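Local coordinates for protein 4-amino-4-deoxychorismate lyase (Legionella pneumophila, PDB 3LUL) that belongs to the class IV aminotransferase family, whose members are pyridoxal-phosphate enzymes, and holds its pyridoxal phosphate covalently, at residues Ile33-Trp47 with Phe61-Ile73. Sequence-based numbering, arbitrary orientation.
Sequences IRVNSSKPSFAYMHW and FEISFDDWFEHLI
W47 lies among F61, F65 and W68 where the first turn of helix 43-57 crosses residues 65-73 of helix 65-78 at 118°, in the five-stranded-sheet part of this class IV aminotransferase fold. Aromatic contacts dominate. The edge of W47 points at the face of W68, and W47 CB lies over the five-membered ring of W68. F65 turns its edge to a face of W47 while its backbone CA makes a CH-pi contact over that indole. Y44 turns its edge to a face of F65, and F61 lies obliquely near W47, CE2 3.6 Å from W47 CD1. Apolar packing continues toward the β-hairpin: A43 is a knob among F65, W68, F69 and L72, its CB at the edge of the F69 ring. P40 CD touches I73 CD1 at 3.6 Å, and I33 CD1 meets L72 CD2 tip to tip; L72 also touches I86, and W68 touches A88, of strand 84-91. W47 NE1 donates to I63 O at 3.0 Å, the acceptor in the ring plane; chi1 of 177° swings the indole away from the backbone N. W68 NE1 donates to A43 O at 3.1 Å, bent to 137° and above the carbonyl plane; the helical W47 N reaches that oxygen from the opposite face.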
# COMPACT_ATOMS: atom_id res chain seq x y z
N ILE B 33 -1.01 17.63 9.48
CA ILE B 33 -1.31 19.06 9.57
C ILE B 33 -0.33 19.71 10.55
O ILE B 33 -0.18 19.27 11.67
CB ILE B 33 -2.74 19.27 10.06
CG1 ILE B 33 -3.77 18.60 9.16
CG2 ILE B 33 -3.09 20.77 10.17
CD1 ILE B 33 -5.06 18.23 9.90
N ARG B 34 0.33 20.75 10.09
CA ARG B 34 1.18 21.52 10.95
C ARG B 34 0.35 22.36 11.90
O ARG B 34 -0.66 22.96 11.51
CB ARG B 34 2.09 22.40 10.12
CG ARG B 34 3.12 23.16 10.97
CD ARG B 34 4.23 23.67 10.07
NE ARG B 34 5.18 24.54 10.78
CZ ARG B 34 6.32 25.02 10.27
NH1 ARG B 34 6.73 24.71 9.03
NH2 ARG B 34 7.08 25.81 11.03
N VAL B 35 0.76 22.43 13.17
CA VAL B 35 0.12 23.29 14.14
C VAL B 35 1.16 24.35 14.54
O VAL B 35 2.28 24.00 14.95
CB VAL B 35 -0.39 22.53 15.35
CG1 VAL B 35 -0.91 23.51 16.40
CG2 VAL B 35 -1.49 21.59 14.93
N ASN B 36 0.78 25.63 14.36
CA ASN B 36 1.62 26.78 14.68
C ASN B 36 0.88 27.67 15.65
O ASN B 36 -0.24 28.07 15.38
CB ASN B 36 1.96 27.62 13.43
CG ASN B 36 2.60 26.81 12.31
OD1 ASN B 36 3.71 26.30 12.44
ND2 ASN B 36 1.92 26.74 11.16
N SER B 37 1.48 27.96 16.79
CA SER B 37 0.89 28.83 17.80
C SER B 37 -0.54 28.42 18.17
O SER B 37 -1.45 29.25 18.30
CB SER B 37 0.98 30.30 17.36
OG SER B 37 2.30 30.62 16.90
N SER B 38 -0.71 27.10 18.32
CA SER B 38 -1.96 26.45 18.74
C SER B 38 -3.05 26.49 17.68
O SER B 38 -4.20 26.19 17.99
CB SER B 38 -2.49 27.04 20.04
OG SER B 38 -1.47 27.07 21.00
N LYS B 39 -2.68 26.86 16.46
CA LYS B 39 -3.62 26.93 15.33
C LYS B 39 -3.23 25.94 14.22
O LYS B 39 -2.08 25.92 13.77
CB LYS B 39 -3.66 28.34 14.77
CG LYS B 39 -4.34 29.35 15.72
CD LYS B 39 -4.00 30.80 15.35
CE LYS B 39 -4.83 31.82 16.15
NZ LYS B 39 -4.02 33.00 16.59
N PRO B 40 -4.19 25.13 13.75
CA PRO B 40 -3.89 24.28 12.60
C PRO B 40 -3.70 25.11 11.33
O PRO B 40 -4.55 25.91 10.98
CB PRO B 40 -5.11 23.34 12.50
CG PRO B 40 -6.20 24.05 13.15
CD PRO B 40 -5.60 24.99 14.17
N SER B 41 -2.58 24.91 10.67
CA SER B 41 -2.23 25.57 9.44
C SER B 41 -2.92 24.91 8.23
O SER B 41 -2.80 23.69 8.00
CB SER B 41 -0.72 25.45 9.28
OG SER B 41 -0.24 26.03 8.10
N PHE B 42 -3.63 25.72 7.46
CA PHE B 42 -4.31 25.27 6.23
C PHE B 42 -5.30 24.14 6.44
O PHE B 42 -5.44 23.27 5.60
CB PHE B 42 -3.31 25.02 5.12
CG PHE B 42 -2.48 26.21 4.88
CD1 PHE B 42 -2.94 27.24 4.08
CD2 PHE B 42 -1.32 26.38 5.59
CE1 PHE B 42 -2.20 28.40 3.95
CE2 PHE B 42 -0.57 27.52 5.47
CZ PHE B 42 -1.01 28.53 4.64
N ALA B 43 -6.02 24.22 7.55
CA ALA B 43 -7.02 23.21 7.89
C ALA B 43 -8.01 22.98 6.74
O ALA B 43 -8.41 21.86 6.52
CB ALA B 43 -7.80 23.64 9.13
N TYR B 44 -8.38 24.05 6.04
CA TYR B 44 -9.33 23.92 4.91
C TYR B 44 -8.72 23.07 3.81
O TYR B 44 -9.34 22.11 3.35
CB TYR B 44 -9.79 25.29 4.35
CG TYR B 44 -10.60 25.06 3.11
CD1 TYR B 44 -10.04 25.21 1.86
CD2 TYR B 44 -11.91 24.60 3.18
CE1 TYR B 44 -10.74 24.95 0.73
CE2 TYR B 44 -12.64 24.35 2.02
CZ TYR B 44 -12.04 24.53 0.80
OH TYR B 44 -12.69 24.29 -0.40
N MSE B 45 -7.50 23.40 3.39
CA MSE B 45 -6.92 22.65 2.28
C MSE B 45 -6.74 21.16 2.58
O MSE B 45 -6.92 20.32 1.70
CB MSE B 45 -5.62 23.31 1.76
CG MSE B 45 -5.89 24.65 1.10
SE MSE B 45 -4.22 25.51 0.58
CE MSE B 45 -4.01 24.50 -1.02
N HIS B 46 -6.41 20.84 3.83
CA HIS B 46 -6.32 19.44 4.28
C HIS B 46 -7.69 18.75 4.25
O HIS B 46 -7.80 17.62 3.79
CB HIS B 46 -5.73 19.39 5.69
CG HIS B 46 -4.27 19.68 5.72
ND1 HIS B 46 -3.33 18.80 5.23
CD2 HIS B 46 -3.58 20.75 6.20
CE1 HIS B 46 -2.12 19.32 5.38
NE2 HIS B 46 -2.24 20.50 5.98
N TRP B 47 -8.71 19.44 4.75
CA TRP B 47 -10.10 18.90 4.68
C TRP B 47 -10.54 18.65 3.25
O TRP B 47 -11.18 17.65 2.92
CB TRP B 47 -11.02 19.90 5.39
CG TRP B 47 -12.47 19.59 5.38
CD1 TRP B 47 -13.15 18.75 6.24
CD2 TRP B 47 -13.44 20.10 4.47
NE1 TRP B 47 -14.49 18.74 5.93
CE2 TRP B 47 -14.69 19.55 4.84
CE3 TRP B 47 -13.37 20.97 3.37
CZ2 TRP B 47 -15.86 19.84 4.14
CZ3 TRP B 47 -14.53 21.26 2.68
CH2 TRP B 47 -15.76 20.71 3.08
N PHE B 61 -17.32 10.80 3.82
CA PHE B 61 -16.66 11.82 4.59
C PHE B 61 -17.68 12.91 4.92
O PHE B 61 -17.64 13.99 4.35
CB PHE B 61 -15.46 12.38 3.79
CG PHE B 61 -14.54 13.27 4.61
CD1 PHE B 61 -13.88 12.79 5.72
CD2 PHE B 61 -14.29 14.58 4.22
CE1 PHE B 61 -13.00 13.60 6.46
CE2 PHE B 61 -13.44 15.41 4.96
CZ PHE B 61 -12.77 14.92 6.06
N GLU B 62 -18.60 12.57 5.81
CA GLU B 62 -19.73 13.44 6.16
C GLU B 62 -19.36 14.14 7.46
O GLU B 62 -19.95 13.87 8.52
CB GLU B 62 -21.02 12.63 6.34
CG GLU B 62 -21.57 12.03 5.06
CD GLU B 62 -22.10 13.05 4.10
OE1 GLU B 62 -22.45 14.18 4.54
OE2 GLU B 62 -22.19 12.71 2.91
N ILE B 63 -18.34 14.99 7.37
CA ILE B 63 -17.96 15.87 8.47
C ILE B 63 -17.79 17.24 7.85
O ILE B 63 -17.05 17.40 6.88
CB ILE B 63 -16.70 15.38 9.20
CG1 ILE B 63 -16.32 16.35 10.33
CG2 ILE B 63 -15.52 15.17 8.26
CD1 ILE B 63 -15.21 15.77 11.28
N SER B 64 -18.47 18.24 8.40
CA SER B 64 -18.41 19.58 7.83
C SER B 64 -17.04 20.18 8.12
O SER B 64 -16.32 19.72 9.03
CB SER B 64 -19.53 20.45 8.42
OG SER B 64 -19.27 20.70 9.79
N PHE B 65 -16.65 21.20 7.36
CA PHE B 65 -15.39 21.87 7.65
C PHE B 65 -15.36 22.43 9.08
O PHE B 65 -14.35 22.33 9.77
CB PHE B 65 -15.09 22.99 6.65
CG PHE B 65 -13.89 23.79 7.05
CD1 PHE B 65 -12.62 23.19 7.02
CD2 PHE B 65 -14.02 25.08 7.54
CE1 PHE B 65 -11.51 23.89 7.43
CE2 PHE B 65 -12.90 25.80 7.95
CZ PHE B 65 -11.64 25.20 7.91
N ASP B 66 -16.45 23.08 9.49
CA ASP B 66 -16.50 23.67 10.82
C ASP B 66 -16.29 22.61 11.91
O ASP B 66 -15.59 22.87 12.90
CB ASP B 66 -17.79 24.44 11.02
CG ASP B 66 -17.85 25.73 10.19
OD1 ASP B 66 -16.79 26.23 9.76
OD2 ASP B 66 -18.96 26.23 9.97
N ASP B 67 -16.93 21.45 11.76
CA ASP B 67 -16.78 20.37 12.75
C ASP B 67 -15.34 19.81 12.73
O ASP B 67 -14.75 19.56 13.80
CB ASP B 67 -17.80 19.25 12.54
CG ASP B 67 -19.22 19.63 12.99
OD1 ASP B 67 -19.43 20.70 13.61
OD2 ASP B 67 -20.13 18.85 12.73
N TRP B 68 -14.79 19.68 11.53
CA TRP B 68 -13.39 19.26 11.35
C TRP B 68 -12.49 20.20 12.11
O TRP B 68 -11.66 19.77 12.92
CB TRP B 68 -13.06 19.29 9.87
CG TRP B 68 -11.63 19.30 9.43
CD1 TRP B 68 -10.90 20.40 9.10
CD2 TRP B 68 -10.82 18.17 9.13
NE1 TRP B 68 -9.66 20.03 8.65
CE2 TRP B 68 -9.59 18.67 8.65
CE3 TRP B 68 -11.00 16.79 9.22
CZ2 TRP B 68 -8.54 17.84 8.30
CZ3 TRP B 68 -9.96 15.96 8.86
CH2 TRP B 68 -8.74 16.48 8.41
N PHE B 69 -12.65 21.49 11.84
CA PHE B 69 -11.80 22.50 12.47
C PHE B 69 -11.95 22.45 13.99
O PHE B 69 -10.96 22.42 14.71
CB PHE B 69 -12.12 23.90 11.92
CG PHE B 69 -11.14 24.97 12.36
CD1 PHE B 69 -10.00 25.24 11.59
CD2 PHE B 69 -11.37 25.71 13.50
CE1 PHE B 69 -9.10 26.23 11.98
CE2 PHE B 69 -10.47 26.71 13.91
CZ PHE B 69 -9.35 26.98 13.13
N GLU B 70 -13.18 22.36 14.47
CA GLU B 70 -13.48 22.26 15.92
C GLU B 70 -12.81 21.04 16.56
O GLU B 70 -12.27 21.13 17.67
CB GLU B 70 -15.01 22.23 16.18
CG GLU B 70 -15.48 21.81 17.62
CD GLU B 70 -14.97 22.71 18.75
OE1 GLU B 70 -14.18 23.65 18.48
OE2 GLU B 70 -15.38 22.48 19.92
N HIS B 71 -12.83 19.92 15.86
CA HIS B 71 -12.10 18.72 16.33
C HIS B 71 -10.61 18.93 16.44
O HIS B 71 -10.01 18.49 17.41
CB HIS B 71 -12.38 17.50 15.47
CG HIS B 71 -13.63 16.78 15.85
ND1 HIS B 71 -14.79 16.84 15.11
CD2 HIS B 71 -13.90 16.00 16.92
CE1 HIS B 71 -15.71 16.10 15.69
NE2 HIS B 71 -15.20 15.58 16.79
N LEU B 72 -10.02 19.62 15.47
CA LEU B 72 -8.59 19.94 15.51
C LEU B 72 -8.28 20.83 16.70
O LEU B 72 -7.33 20.56 17.45
CB LEU B 72 -8.10 20.62 14.21
CG LEU B 72 -8.27 19.85 12.88
CD1 LEU B 72 -7.91 20.75 11.67
CD2 LEU B 72 -7.39 18.58 12.91
N ILE B 73 -9.11 21.85 16.92
CA ILE B 73 -8.89 22.78 18.03
C ILE B 73 -9.01 22.04 19.36
O ILE B 73 -8.19 22.26 20.25
CB ILE B 73 -9.84 23.99 17.98
CG1 ILE B 73 -9.56 24.86 16.75
CG2 ILE B 73 -9.71 24.86 19.27
CD1 ILE B 73 -8.17 25.44 16.64